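Local atomic coordinates of nuclease NucT (Helicobacter pylori, PDB entry 6EHI), a protein that is a nuclease of the PLD-like family whose mixed-sheet alpha/beta fold pairs with a second copy of itself. Residues 8-13 against 134-139; 115-120 against 143-148; 37-42 against 106-111; 22-27 against 44-49; 28-33 against 51-56. The protein carries 1 engineered substitution. All blocks are in the same frame, centred on the assembly; numbering follows the deposited sequence.

Contacts 1 and 3 are antiparallel ladders of one mixed sheet, the first at one of its outermost strands and the second near the centre of the chain, so backbone bonds set their registers. Contact 2 joins the same sheet to helix 142-158 mainly through aliphatic side chains; strand 116-120 lies between the strands of contacts 1 and 3. All three reach the second subunit. Contacts 4 and 5, which do not, share helix 44-54: residues 22-27 pack on it with aliphatic side chains in a buried seam, whereas residues 28-33 meet its far end nearer the surface, where an arginine holds two backbone carbonyls and a water one of them. Between these two, polar bonds take over toward the surface.

Contact 1 (8-13 against 134-139); sequences SLFVLP and EVLLKT
Phe-10 and Leu-136 form a hydrogen-bonded pair in the antiparallel ladder that joins strand 7-12, an outermost strand of the sheet in its chain, to strand 134-139. The short segments run at 164° to each other, and six backbone bonds, two each at Ser-8/Lys-138, Phe-10/Leu-136 and Leu-12/Glu-134, fix the register. Phe-10 N reaches Leu-136 O at 2.7 Å, nearly straight (168° at the hydrogen). Glu-134 N meets Leu-12 O at a longer 3.2 Å and from above the carbonyl plane, just before Pro-13 and its cis peptide.

The Phe-10 side chain starts with CG anti to the carbonyl carbon (chi1 -55°) and lies alongside Leu-136, pointing the same way. Its CB is 3.7 Å from Leu-136 O. CG stays near that oxygen, and CD1 approaches Leu-136 O to 3.5 Å, which places the oxygen at the ring edge, near the ring plane. CD1 also touches Leu-136 CD2 at 3.9 Å. At the far end of the ring, Phe-10 CZ packs on Ser-22 CB of helix 16-28 at 3.7 Å.

The opposite face carries Leu-9, whose CD1 rests on Val-135 CB at 4.1 Å, and here Leu-137 packs on Leu-137 of the second subunit. Glu-134 turns its carboxylate away from Leu-12 to Ser-121, Asn-132 and the engineered Asn-106 of the second subunit. The chemistry therefore divides: backbone bonds set the alignment, apolar groups fill the face of Leu-9 and Val-135, the face of Phe-10 mixes them with Ser-8, Glu-134 and Lys-138, and the buried carboxylate is satisfied beyond the ladder.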
# COMPACT_ATOMS: atom_id res chain seq x y z
N SER A 8 -5.08 12.68 -5.70
CA SER A 8 -6.38 12.05 -5.69
C SER A 8 -6.41 10.77 -4.88
O SER A 8 -5.76 9.81 -5.24
CB SER A 8 -6.98 11.85 -7.06
OG SER A 8 -6.98 13.10 -7.71
N LEU A 9 -7.07 10.83 -3.74
CA LEU A 9 -7.27 9.64 -2.88
C LEU A 9 -8.55 8.93 -3.14
O LEU A 9 -9.66 9.51 -3.12
CB LEU A 9 -7.18 10.02 -1.41
CG LEU A 9 -7.42 8.93 -0.35
CD1 LEU A 9 -6.28 7.89 -0.39
CD2 LEU A 9 -7.52 9.63 0.98
N PHE A 10 -8.45 7.61 -3.30
CA PHE A 10 -9.60 6.77 -3.32
C PHE A 10 -9.58 5.82 -2.12
O PHE A 10 -8.63 5.11 -1.88
CB PHE A 10 -9.67 5.95 -4.59
CG PHE A 10 -9.62 6.77 -5.86
CD1 PHE A 10 -8.40 7.12 -6.40
CD2 PHE A 10 -10.79 7.24 -6.46
CE1 PHE A 10 -8.34 7.91 -7.52
CE2 PHE A 10 -10.74 8.03 -7.60
CZ PHE A 10 -9.50 8.35 -8.11
N VAL A 11 -10.70 5.78 -1.41
CA VAL A 11 -10.80 4.92 -0.27
C VAL A 11 -11.76 3.80 -0.67
O VAL A 11 -12.98 4.01 -0.93
CB VAL A 11 -11.24 5.60 1.05
CG1 VAL A 11 -11.35 4.54 2.14
CG2 VAL A 11 -10.34 6.84 1.40
N LEU A 12 -11.24 2.59 -0.66
CA LEU A 12 -12.00 1.41 -1.03
C LEU A 12 -12.54 0.70 0.22
O LEU A 12 -11.94 0.78 1.27
CB LEU A 12 -11.10 0.46 -1.85
CG LEU A 12 -10.73 0.93 -3.24
CD1 LEU A 12 -9.59 1.96 -3.12
CD2 LEU A 12 -10.37 -0.19 -4.16
N PRO A 13 -13.73 0.06 0.15
CA PRO A 13 -14.50 -0.21 -1.06
C PRO A 13 -15.41 0.93 -1.53
O PRO A 13 -15.97 0.86 -2.61
CB PRO A 13 -15.37 -1.41 -0.64
CG PRO A 13 -15.61 -1.15 0.82
CD PRO A 13 -14.36 -0.54 1.35
N GLU A 134 -9.14 -0.67 1.15
CA GLU A 134 -7.83 -0.36 0.58
C GLU A 134 -7.76 1.11 0.49
O GLU A 134 -8.79 1.82 0.56
CB GLU A 134 -7.72 -0.90 -0.89
CG GLU A 134 -7.95 -2.37 -1.02
CD GLU A 134 -6.74 -3.25 -0.78
OE1 GLU A 134 -5.67 -2.82 -0.28
OE2 GLU A 134 -6.91 -4.47 -0.97
N VAL A 135 -6.59 1.59 0.17
CA VAL A 135 -6.45 2.94 -0.34
C VAL A 135 -5.67 2.94 -1.63
O VAL A 135 -4.62 2.21 -1.79
CB VAL A 135 -5.89 3.95 0.66
CG1 VAL A 135 -6.84 4.17 1.82
CG2 VAL A 135 -4.51 3.55 1.16
N LEU A 136 -6.02 3.87 -2.51
CA LEU A 136 -5.30 4.05 -3.80
C LEU A 136 -5.08 5.55 -3.95
O LEU A 136 -6.09 6.34 -3.89
CB LEU A 136 -6.09 3.48 -4.95
CG LEU A 136 -5.33 3.32 -6.25
CD1 LEU A 136 -5.91 2.14 -7.01
CD2 LEU A 136 -5.49 4.55 -7.08
N LEU A 137 -3.85 5.98 -4.09
CA LEU A 137 -3.51 7.40 -4.28
C LEU A 137 -2.91 7.64 -5.64
O LEU A 137 -1.97 6.96 -6.05
CB LEU A 137 -2.55 7.88 -3.23
CG LEU A 137 -2.32 9.42 -3.37
CD1 LEU A 137 -3.13 10.06 -2.29
CD2 LEU A 137 -0.92 9.85 -3.32
N LYS A 138 -3.50 8.57 -6.36
CA LYS A 138 -2.96 9.12 -7.62
C LYS A 138 -2.37 10.48 -7.36
O LYS A 138 -2.99 11.30 -6.65
CB LYS A 138 -4.07 9.27 -8.62
CG LYS A 138 -3.68 9.78 -9.99
CD LYS A 138 -4.93 9.85 -10.88
CE LYS A 138 -4.66 10.62 -12.16
NZ LYS A 138 -5.98 10.89 -12.80
N THR A 139 -1.15 10.67 -7.82
CA THR A 139 -0.54 11.99 -7.78
C THR A 139 0.17 12.35 -9.03
O THR A 139 0.73 11.49 -9.73
CB THR A 139 0.34 12.20 -6.54
OG1 THR A 139 0.79 13.57 -6.45
CG2 THR A 139 1.54 11.35 -6.57
O HOH W 1 -4.23 13.43 -9.02

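Contact 2 (115-120 against 143-148); sequences KIVFLG and ETILKA
Val-117 and Ile-145 carry a helix-on-sheet contact of an alpha/beta fold, in which helix 142-158 lies across strand 116-120. The short segments cross at 75° with their axes 8.2 Å apart, and these two residues have the closest CA atoms, at 6.0 Å.

The solvent side is at Lys-115, which is exposed and directs its CB away from the helix; with Ile-116 it faces Ile-112 in a classic beta bulge. Ile-145 CD1 is modelled so near Lys-115 O that this approach is doubtful. The other end is loose within the chain but covered from outside it: Leu-119 and Ala-148 point toward the opposing segment without close touch, and pack on Leu-119 and Leu-9 of the second subunit.

The tight part, by contrast, centres on one methyl. Val-117 CG1 stands between the backbone N and the carbonyl carbon (chi1 59°) and meets Thr-144 CG2 at 3.8 Å, the two side chains crossing at about a right angle. Thr-144 gives this seam only its methyl, since its OG1 bonds to Asp-141. Val-117 and Ile-145 slide past each other in opposite directions, and the same Val-117 CG1 touches Ile-145 CG1 at 3.9 Å.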
# COMPACT_ATOMS: atom_id res chain seq x y z
N LYS A 115 4.14 11.68 -15.71
CA LYS A 115 3.03 12.50 -15.32
C LYS A 115 2.25 12.01 -14.17
O LYS A 115 1.61 12.83 -13.51
CB LYS A 115 2.10 12.69 -16.50
CG LYS A 115 2.79 13.22 -17.75
CD LYS A 115 3.61 14.51 -17.53
CE LYS A 115 3.98 15.19 -18.86
NZ LYS A 115 2.90 16.10 -19.32
N ILE A 116 2.18 10.70 -13.93
CA ILE A 116 1.29 10.22 -12.86
C ILE A 116 1.97 9.08 -12.12
O ILE A 116 2.69 8.31 -12.70
CB ILE A 116 -0.07 9.61 -13.37
CG1 ILE A 116 -0.80 10.53 -14.35
CG2 ILE A 116 -0.98 9.26 -12.20
CD1 ILE A 116 -1.86 9.72 -15.18
N VAL A 117 1.83 9.07 -10.79
CA VAL A 117 2.13 7.86 -10.02
C VAL A 117 0.93 7.45 -9.19
O VAL A 117 0.20 8.28 -8.64
CB VAL A 117 3.40 7.94 -9.22
CG1 VAL A 117 3.35 9.07 -8.23
CG2 VAL A 117 3.63 6.59 -8.55
N PHE A 118 0.64 6.13 -9.24
CA PHE A 118 -0.40 5.45 -8.45
C PHE A 118 0.27 4.61 -7.44
O PHE A 118 1.21 3.85 -7.71
CB PHE A 118 -1.29 4.51 -9.32
CG PHE A 118 -2.10 5.23 -10.36
CD1 PHE A 118 -1.62 5.49 -11.64
CD2 PHE A 118 -3.43 5.55 -10.11
CE1 PHE A 118 -2.42 6.07 -12.57
CE2 PHE A 118 -4.23 6.20 -11.05
CZ PHE A 118 -3.72 6.46 -12.27
N LEU A 119 -0.07 4.84 -6.19
CA LEU A 119 0.43 3.98 -5.15
C LEU A 119 -0.59 3.74 -4.04
O LEU A 119 -1.63 4.28 -4.08
CB LEU A 119 1.78 4.51 -4.58
CG LEU A 119 1.77 5.88 -3.89
CD1 LEU A 119 1.23 5.84 -2.46
CD2 LEU A 119 3.14 6.44 -3.80
N GLY A 120 -0.31 2.90 -3.05
CA GLY A 120 -1.34 2.56 -2.07
C GLY A 120 -1.27 1.09 -1.68
O GLY A 120 -0.20 0.46 -1.76
N GLU A 143 8.16 15.79 -7.95
CA GLU A 143 9.20 15.27 -7.10
C GLU A 143 8.96 13.82 -6.77
O GLU A 143 9.90 13.00 -6.84
CB GLU A 143 9.42 16.11 -5.80
CG GLU A 143 10.71 15.73 -5.10
CD GLU A 143 11.01 16.53 -3.85
OE1 GLU A 143 10.20 17.44 -3.54
OE2 GLU A 143 12.03 16.18 -3.17
N THR A 144 7.70 13.48 -6.42
CA THR A 144 7.35 12.04 -6.16
C THR A 144 7.54 11.18 -7.41
O THR A 144 8.09 10.08 -7.31
CB THR A 144 5.90 12.00 -5.75
OG1 THR A 144 5.73 12.80 -4.62
CG2 THR A 144 5.38 10.59 -5.36
N ILE A 145 7.08 11.67 -8.56
CA ILE A 145 7.25 10.93 -9.81
C ILE A 145 8.72 10.71 -10.11
O ILE A 145 9.12 9.58 -10.43
CB ILE A 145 6.50 11.56 -11.03
CG1 ILE A 145 4.99 11.50 -10.81
CG2 ILE A 145 6.88 10.85 -12.35
CD1 ILE A 145 4.08 12.45 -11.61
N LEU A 146 9.57 11.74 -10.05
CA LEU A 146 11.03 11.58 -10.34
C LEU A 146 11.68 10.61 -9.39
O LEU A 146 12.53 9.80 -9.75
CB LEU A 146 11.79 12.92 -10.31
CG LEU A 146 11.33 13.90 -11.36
CD1 LEU A 146 11.93 15.28 -11.07
CD2 LEU A 146 11.70 13.45 -12.77
N LYS A 147 11.34 10.69 -8.11
CA LYS A 147 11.93 9.79 -7.21
C LYS A 147 11.43 8.32 -7.52
O LYS A 147 12.28 7.39 -7.53
CB LYS A 147 11.57 10.14 -5.77
CG LYS A 147 11.86 9.03 -4.75
CD LYS A 147 11.71 9.43 -3.30
CE LYS A 147 12.91 10.16 -2.74
NZ LYS A 147 12.85 10.27 -1.25
N ALA A 148 10.15 8.14 -7.76
CA ALA A 148 9.65 6.80 -8.04
C ALA A 148 10.33 6.24 -9.29
O ALA A 148 10.76 5.10 -9.23
CB ALA A 148 8.19 6.80 -8.20

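Contact 3 (37-42 against 106-111); sequences AIYSFT and NQKVAI. Engineered in segment 106-111: Asn-106 (natural residue His).
Tyr-39 and Asn-106 meet where an antiparallel pairing of strands 33-38 and 108-112 frays into loops, close to the centre of the chain. Asn-106, an engineered residue in place of His, and Lys-108 stand at the His and Lys positions of the HxKx4D signature of PLD-like proteins.

The Tyr-39 ring and the Asn-106 amide are turned 71° apart. Tyr-39 CG, anti to the backbone N (chi1 175°), lies 3.5 Å from Asn-106 OD1, and CD1 is equally near. That approach is slanted with respect to the ring, as is that of Lys-108 NZ, which stands 3.7 Å from Tyr-39 CB. Ile-38 and Lys-108 instead cross at about a right angle, Ile-38 CD1 lying 3.7 Å from Lys-108 CB. On the side of Ala-37, the extended Gln-107 chain brings OE1 to 3.5 Å from Ala-37 CB.

The backbone evidence for the pairing is a pair of bonds between Ala-37 and Val-109, the shorter from Val-109 N to Ala-37 O at 2.8 Å. Beyond it the ladder weakens: Tyr-39 N to Gln-107 O is a bent, weak bond of 126°.

Asn-106 ND2 turns to Glu-134 of the second subunit. The Lys-108 chain, bent at chi2 and chi4, folds NZ back toward residue 106 and also bonds Asn-123. Its NZ donates to Asn-106 O at 2.9 Å, and to Asn-106 OD1 in a weak bond of 3.0 Å.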
# COMPACT_ATOMS: atom_id res chain seq x y z
N ALA A 37 5.43 -1.80 -10.56
CA ALA A 37 5.92 -2.81 -9.61
C ALA A 37 4.76 -3.29 -8.82
O ALA A 37 4.07 -2.45 -8.24
CB ALA A 37 6.95 -2.20 -8.74
N ILE A 38 4.45 -4.59 -8.86
CA ILE A 38 3.25 -5.13 -8.24
C ILE A 38 3.50 -6.42 -7.57
O ILE A 38 4.06 -7.32 -8.16
CB ILE A 38 2.15 -5.23 -9.31
CG1 ILE A 38 0.77 -5.58 -8.72
CG2 ILE A 38 2.57 -6.07 -10.51
CD1 ILE A 38 0.23 -4.52 -7.80
N TYR A 39 3.01 -6.55 -6.32
CA TYR A 39 3.11 -7.76 -5.54
C TYR A 39 2.27 -8.87 -6.16
O TYR A 39 2.82 -9.92 -6.56
CB TYR A 39 2.68 -7.52 -4.04
CG TYR A 39 2.66 -8.78 -3.27
CD1 TYR A 39 3.86 -9.33 -2.78
CD2 TYR A 39 1.46 -9.51 -3.09
CE1 TYR A 39 3.87 -10.53 -2.12
CE2 TYR A 39 1.48 -10.73 -2.45
CZ TYR A 39 2.73 -11.24 -2.01
OH TYR A 39 2.82 -12.43 -1.30
N SER A 40 0.93 -8.67 -6.24
CA SER A 40 0.04 -9.65 -6.84
C SER A 40 -0.79 -8.95 -7.90
O SER A 40 -1.33 -7.88 -7.65
CB SER A 40 -0.88 -10.29 -5.77
OG SER A 40 -2.02 -10.93 -6.34
N PHE A 41 -0.93 -9.58 -9.08
CA PHE A 41 -1.58 -8.98 -10.19
C PHE A 41 -2.29 -10.12 -10.95
O PHE A 41 -1.71 -10.85 -11.74
CB PHE A 41 -0.56 -8.24 -11.05
CG PHE A 41 -1.07 -7.61 -12.29
CD1 PHE A 41 -2.44 -7.54 -12.63
CD2 PHE A 41 -0.16 -7.17 -13.23
CE1 PHE A 41 -2.88 -6.98 -13.82
CE2 PHE A 41 -0.56 -6.61 -14.46
CZ PHE A 41 -1.95 -6.44 -14.73
N THR A 42 -3.57 -10.24 -10.66
CA THR A 42 -4.42 -11.28 -11.21
C THR A 42 -5.63 -10.72 -11.99
O THR A 42 -6.29 -11.46 -12.68
CB THR A 42 -4.92 -12.23 -10.09
OG1 THR A 42 -5.71 -11.45 -9.19
CG2 THR A 42 -3.77 -12.95 -9.33
N ASN A 106 6.72 -6.02 -2.22
CA ASN A 106 5.30 -5.69 -1.87
C ASN A 106 4.79 -4.40 -2.40
O ASN A 106 3.61 -4.01 -2.07
CB ASN A 106 5.14 -5.63 -0.39
CG ASN A 106 3.72 -5.85 0.02
OD1 ASN A 106 3.04 -6.83 -0.42
ND2 ASN A 106 3.27 -5.01 0.96
N GLN A 107 5.52 -3.64 -3.20
CA GLN A 107 4.97 -2.47 -3.81
C GLN A 107 3.76 -2.69 -4.72
O GLN A 107 3.59 -3.78 -5.28
CB GLN A 107 6.03 -1.77 -4.67
CG GLN A 107 7.20 -1.27 -3.83
CD GLN A 107 8.25 -0.57 -4.66
OE1 GLN A 107 8.11 -0.40 -5.92
NE2 GLN A 107 9.32 -0.22 -3.99
N LYS A 108 2.84 -1.69 -4.80
CA LYS A 108 1.75 -1.71 -5.79
C LYS A 108 1.79 -0.30 -6.40
O LYS A 108 1.10 0.59 -5.92
CB LYS A 108 0.37 -1.97 -5.14
CG LYS A 108 0.33 -3.13 -4.15
CD LYS A 108 0.59 -2.83 -2.68
CE LYS A 108 0.12 -3.91 -1.70
NZ LYS A 108 0.94 -5.14 -1.79
N VAL A 109 2.58 -0.16 -7.48
CA VAL A 109 2.96 1.14 -7.97
C VAL A 109 2.83 1.14 -9.47
O VAL A 109 3.31 0.20 -10.09
CB VAL A 109 4.41 1.41 -7.54
CG1 VAL A 109 4.98 2.62 -8.25
CG2 VAL A 109 4.50 1.58 -6.05
N ALA A 110 2.22 2.19 -10.01
CA ALA A 110 2.24 2.39 -11.46
C ALA A 110 2.72 3.83 -11.78
O ALA A 110 2.19 4.81 -11.21
CB ALA A 110 0.94 2.16 -12.08
N ILE A 111 3.77 3.94 -12.58
CA ILE A 111 4.26 5.26 -13.04
C ILE A 111 3.89 5.43 -14.51
O ILE A 111 4.36 4.67 -15.36
CB ILE A 111 5.74 5.37 -12.89
CG1 ILE A 111 6.25 4.95 -11.46
CG2 ILE A 111 6.17 6.82 -13.16
CD1 ILE A 111 7.72 4.73 -11.37

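Contact 4 (22-27 against 44-49); sequences SLISGI and RDIARA
Asp-45 lies beside Ile-24 CD1 at the margin of the contact, and the flat groups of helix 44-54 are gathered behind it. One face of the Arg-44 guanidinium carries Arg-48 NH1, 3.1 Å above the plane and offset toward the rim. The Arg-48 guanidinium has Arg-44 O over the centre of one face and Arg-44 CZ in plane at its edge, so an edge of one group meets a face of the other. Arg-48 NH2 also forms a salt bridge to Asp-45 OD1 at 2.9 Å, with the oxygen 22° out of the guanidinium plane; this probably offsets part of the like charge.

Across the contact the packing is mainly aliphatic. Helices 16-28 and 44-54 precede and follow strand 33-38 in the alpha/beta fold; their segments run within 18° of parallel, axes 9.6 Å apart, with Ile-46 at the centre. Its CG1, beside the backbone N (chi1 -62°), meets Ile-24 CD1 at 4.0 Å. Its CG2 takes Ile-27 CD1 at 3.9 Å, and its CD1 takes Leu-23 CD2 at 4.1 Å, both side chains crossing Ile-46 at about a right angle. One turn on, Ala-49 CB faces Ile-24 CG2 at 4.2 Å. Phe-41 and Trp-124 also pack on Ile-46. The chemistry implies that the two segments meet through van der Waals contacts of aliphatic side chains, while the Asp-45/Arg-48 salt bridge stays within helix 44-54.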
# COMPACT_ATOMS: atom_id res chain seq x y z
N SER A 22 -9.89 4.93 -12.50
CA SER A 22 -8.78 5.87 -12.52
C SER A 22 -7.50 5.18 -13.00
O SER A 22 -6.71 5.73 -13.77
CB SER A 22 -8.51 6.47 -11.13
OG SER A 22 -7.46 7.45 -11.11
N LEU A 23 -7.24 4.03 -12.42
CA LEU A 23 -6.02 3.27 -12.68
C LEU A 23 -6.05 2.81 -14.15
O LEU A 23 -5.08 2.91 -14.86
CB LEU A 23 -5.95 2.03 -11.77
CG LEU A 23 -4.74 1.11 -11.98
CD1 LEU A 23 -3.49 1.95 -11.82
CD2 LEU A 23 -4.76 -0.05 -11.02
N ILE A 24 -7.16 2.20 -14.54
CA ILE A 24 -7.32 1.68 -15.90
C ILE A 24 -7.20 2.80 -16.90
O ILE A 24 -6.48 2.63 -17.87
CB ILE A 24 -8.58 0.85 -16.03
CG1 ILE A 24 -8.21 -0.49 -15.47
CG2 ILE A 24 -9.03 0.69 -17.49
CD1 ILE A 24 -9.29 -1.49 -15.42
N SER A 25 -7.84 3.92 -16.63
CA SER A 25 -7.71 5.08 -17.50
C SER A 25 -6.27 5.65 -17.57
O SER A 25 -5.76 6.01 -18.63
CB SER A 25 -8.73 6.13 -17.14
OG SER A 25 -8.45 7.32 -17.81
N GLY A 26 -5.59 5.69 -16.43
CA GLY A 26 -4.22 6.16 -16.38
C GLY A 26 -3.31 5.31 -17.25
O GLY A 26 -2.41 5.79 -17.89
N ILE A 27 -3.50 4.00 -17.21
CA ILE A 27 -2.65 3.07 -18.01
C ILE A 27 -3.00 3.21 -19.49
O ILE A 27 -2.10 3.29 -20.32
CB ILE A 27 -2.85 1.59 -17.56
CG1 ILE A 27 -2.24 1.38 -16.19
CG2 ILE A 27 -2.33 0.60 -18.59
CD1 ILE A 27 -2.70 0.06 -15.60
N ARG A 44 -7.67 -9.51 -14.65
CA ARG A 44 -7.60 -9.59 -16.12
C ARG A 44 -7.99 -8.34 -16.91
O ARG A 44 -7.51 -8.14 -18.04
CB ARG A 44 -8.41 -10.83 -16.61
CG ARG A 44 -7.66 -12.13 -16.30
CD ARG A 44 -8.39 -13.43 -16.67
NE ARG A 44 -8.32 -13.75 -18.11
CZ ARG A 44 -9.33 -13.71 -19.01
NH1 ARG A 44 -10.59 -13.30 -18.72
NH2 ARG A 44 -9.06 -14.06 -20.27
N ASP A 45 -8.88 -7.53 -16.37
CA ASP A 45 -9.22 -6.30 -17.05
C ASP A 45 -8.07 -5.32 -17.02
O ASP A 45 -7.82 -4.64 -18.03
CB ASP A 45 -10.51 -5.62 -16.55
CG ASP A 45 -11.79 -6.51 -16.75
OD1 ASP A 45 -11.82 -7.37 -17.65
OD2 ASP A 45 -12.73 -6.33 -15.97
N ILE A 46 -7.31 -5.27 -15.92
CA ILE A 46 -6.15 -4.37 -15.91
C ILE A 46 -5.08 -4.89 -16.90
O ILE A 46 -4.40 -4.07 -17.50
CB ILE A 46 -5.53 -4.26 -14.49
CG1 ILE A 46 -6.55 -3.67 -13.50
CG2 ILE A 46 -4.35 -3.31 -14.50
CD1 ILE A 46 -6.20 -3.73 -12.04
N ALA A 47 -4.87 -6.18 -16.96
CA ALA A 47 -3.93 -6.77 -17.92
C ALA A 47 -4.36 -6.40 -19.36
O ALA A 47 -3.53 -6.09 -20.20
CB ALA A 47 -3.80 -8.26 -17.77
N ARG A 48 -5.65 -6.49 -19.64
CA ARG A 48 -6.12 -6.15 -21.02
C ARG A 48 -5.82 -4.71 -21.29
O ARG A 48 -5.46 -4.38 -22.37
CB ARG A 48 -7.59 -6.55 -21.23
CG ARG A 48 -7.70 -8.02 -21.52
CD ARG A 48 -9.07 -8.40 -22.07
NE ARG A 48 -10.00 -8.56 -20.95
CZ ARG A 48 -10.10 -9.68 -20.23
NH1 ARG A 48 -9.32 -10.73 -20.50
NH2 ARG A 48 -10.93 -9.72 -19.19
N ALA A 49 -5.90 -3.84 -20.29
CA ALA A 49 -5.62 -2.43 -20.44
C ALA A 49 -4.16 -2.19 -20.77
O ALA A 49 -3.82 -1.35 -21.65
CB ALA A 49 -6.03 -1.64 -19.19

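Contact 5 (28-33 against 51-56); sequences SSARES and KSVASR
Ser-28 O is gripped by Arg-56 NH1 and by a water. NH1 donates to it at 2.8 Å with 153° at the hydrogen, lying in the carbonyl plane, and Ser-28 O is likewise close to the guanidinium plane. The water gives a hydrogen to Ser-28 O at 2.9 Å and accepts one from Arg-56 NE at 2.8 Å, so the arginine reaches the same carbonyl both directly and through solvent.

NH1 has a second acceptor, Ala-30 O at 3.0 Å, which is tilted 23° out of the guanidinium plane. Both carbonyls are therefore met by the edge of the flat group. The bend at chi3 (-51°) places NE, which donates to the water. Because Ser-28 ends helix 16-28, the positive group probably also interacts favourably with the negative end of the helix dipole.

Beside these bonds Val-53 supplies the apolar part. Its CG2, anti to the backbone N, lies 3.5 Å from Ser-28 O and 3.7 Å from Ala-30 O, and it touches Ala-30 CB more loosely at 4.3 Å. Val-53 is buried, whereas Arg-56 lies on the exposed side.

The loop from Ser-29 to Glu-32 joins helix 16-28 to strand 33-38. Beyond the arginine, its Arg-31 and Glu-32 amides, with that of Ser-33, bond the carboxylate of Asp-113, the last position of the HxKx4D signature. The loop is thus held between the residues that follow helix 44-54 and Asp-113, just past strand 108-112.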
# COMPACT_ATOMS: atom_id res chain seq x y z
N SER A 28 -4.30 3.16 -19.76
CA SER A 28 -4.88 3.16 -21.09
C SER A 28 -4.54 4.37 -21.88
O SER A 28 -4.16 4.23 -23.04
CB SER A 28 -6.35 3.00 -21.01
OG SER A 28 -6.54 1.70 -20.60
N SER A 29 -4.54 5.54 -21.24
CA SER A 29 -4.23 6.75 -21.94
C SER A 29 -2.73 7.14 -21.95
O SER A 29 -2.40 8.24 -22.38
CB SER A 29 -5.13 7.88 -21.41
OG SER A 29 -6.52 7.51 -21.55
N ALA A 30 -1.81 6.33 -21.42
CA ALA A 30 -0.38 6.62 -21.51
C ALA A 30 0.03 6.87 -22.97
O ALA A 30 -0.46 6.26 -23.91
CB ALA A 30 0.51 5.54 -20.93
N ARG A 31 0.90 7.83 -23.11
CA ARG A 31 1.39 8.24 -24.43
C ARG A 31 2.82 7.79 -24.67
O ARG A 31 3.25 7.82 -25.82
CB ARG A 31 1.36 9.77 -24.56
CG ARG A 31 0.03 10.36 -24.17
CD ARG A 31 -0.04 11.86 -24.45
NE ARG A 31 -1.43 12.30 -24.27
CZ ARG A 31 -1.88 13.55 -24.45
NH1 ARG A 31 -1.07 14.54 -24.83
NH2 ARG A 31 -3.17 13.80 -24.23
N GLU A 32 3.56 7.41 -23.61
CA GLU A 32 4.99 7.02 -23.70
C GLU A 32 5.40 5.74 -23.01
O GLU A 32 6.07 4.88 -23.60
CB GLU A 32 5.86 8.13 -23.06
CG GLU A 32 5.70 9.48 -23.75
CD GLU A 32 6.23 9.46 -25.18
OE1 GLU A 32 7.25 8.76 -25.39
OE2 GLU A 32 5.66 10.15 -26.06
N SER A 33 5.09 5.66 -21.71
CA SER A 33 5.59 4.57 -20.92
C SER A 33 4.74 4.25 -19.70
O SER A 33 3.98 5.09 -19.17
CB SER A 33 7.00 4.84 -20.40
OG SER A 33 7.03 5.94 -19.53
N LYS A 51 -2.18 -4.56 -22.31
CA LYS A 51 -2.10 -5.03 -23.70
C LYS A 51 -2.57 -3.95 -24.69
O LYS A 51 -1.94 -3.70 -25.74
CB LYS A 51 -2.92 -6.32 -23.90
CG LYS A 51 -2.28 -7.56 -23.31
CD LYS A 51 -3.11 -8.81 -23.57
CE LYS A 51 -2.31 -10.11 -23.52
NZ LYS A 51 -2.76 -11.11 -24.57
N SER A 52 -3.64 -3.25 -24.32
CA SER A 52 -4.26 -2.27 -25.19
C SER A 52 -3.28 -1.11 -25.44
O SER A 52 -3.08 -0.67 -26.54
CB SER A 52 -5.55 -1.73 -24.53
OG SER A 52 -6.18 -0.81 -25.42
N VAL A 53 -2.64 -0.63 -24.38
CA VAL A 53 -1.73 0.43 -24.56
C VAL A 53 -0.37 -0.00 -25.19
O VAL A 53 0.15 0.69 -26.07
CB VAL A 53 -1.61 1.28 -23.27
CG1 VAL A 53 -0.75 0.57 -22.26
CG2 VAL A 53 -1.14 2.66 -23.61
N ALA A 54 0.16 -1.18 -24.82
CA ALA A 54 1.35 -1.76 -25.44
C ALA A 54 1.04 -1.94 -26.95
O ALA A 54 1.91 -1.70 -27.78
CB ALA A 54 1.70 -3.12 -24.85
N SER A 55 -0.20 -2.23 -27.29
CA SER A 55 -0.56 -2.38 -28.75
C SER A 55 -0.46 -1.07 -29.54
O SER A 55 -0.41 -1.06 -30.77
CB SER A 55 -1.95 -2.95 -28.93
OG SER A 55 -1.96 -4.30 -28.64
N ARG A 56 -0.37 0.04 -28.84
CA ARG A 56 -0.30 1.36 -29.48
C ARG A 56 1.14 1.85 -29.55
O ARG A 56 1.39 2.99 -29.97
CB ARG A 56 -1.25 2.38 -28.74
CG ARG A 56 -2.74 2.11 -28.97
CD ARG A 56 -3.76 3.16 -28.46
NE ARG A 56 -3.59 3.57 -27.05
CZ ARG A 56 -2.83 4.62 -26.65
NH1 ARG A 56 -2.75 4.95 -25.36
NH2 ARG A 56 -2.14 5.35 -27.52
O HOH W 2 -4.78 2.14 -24.91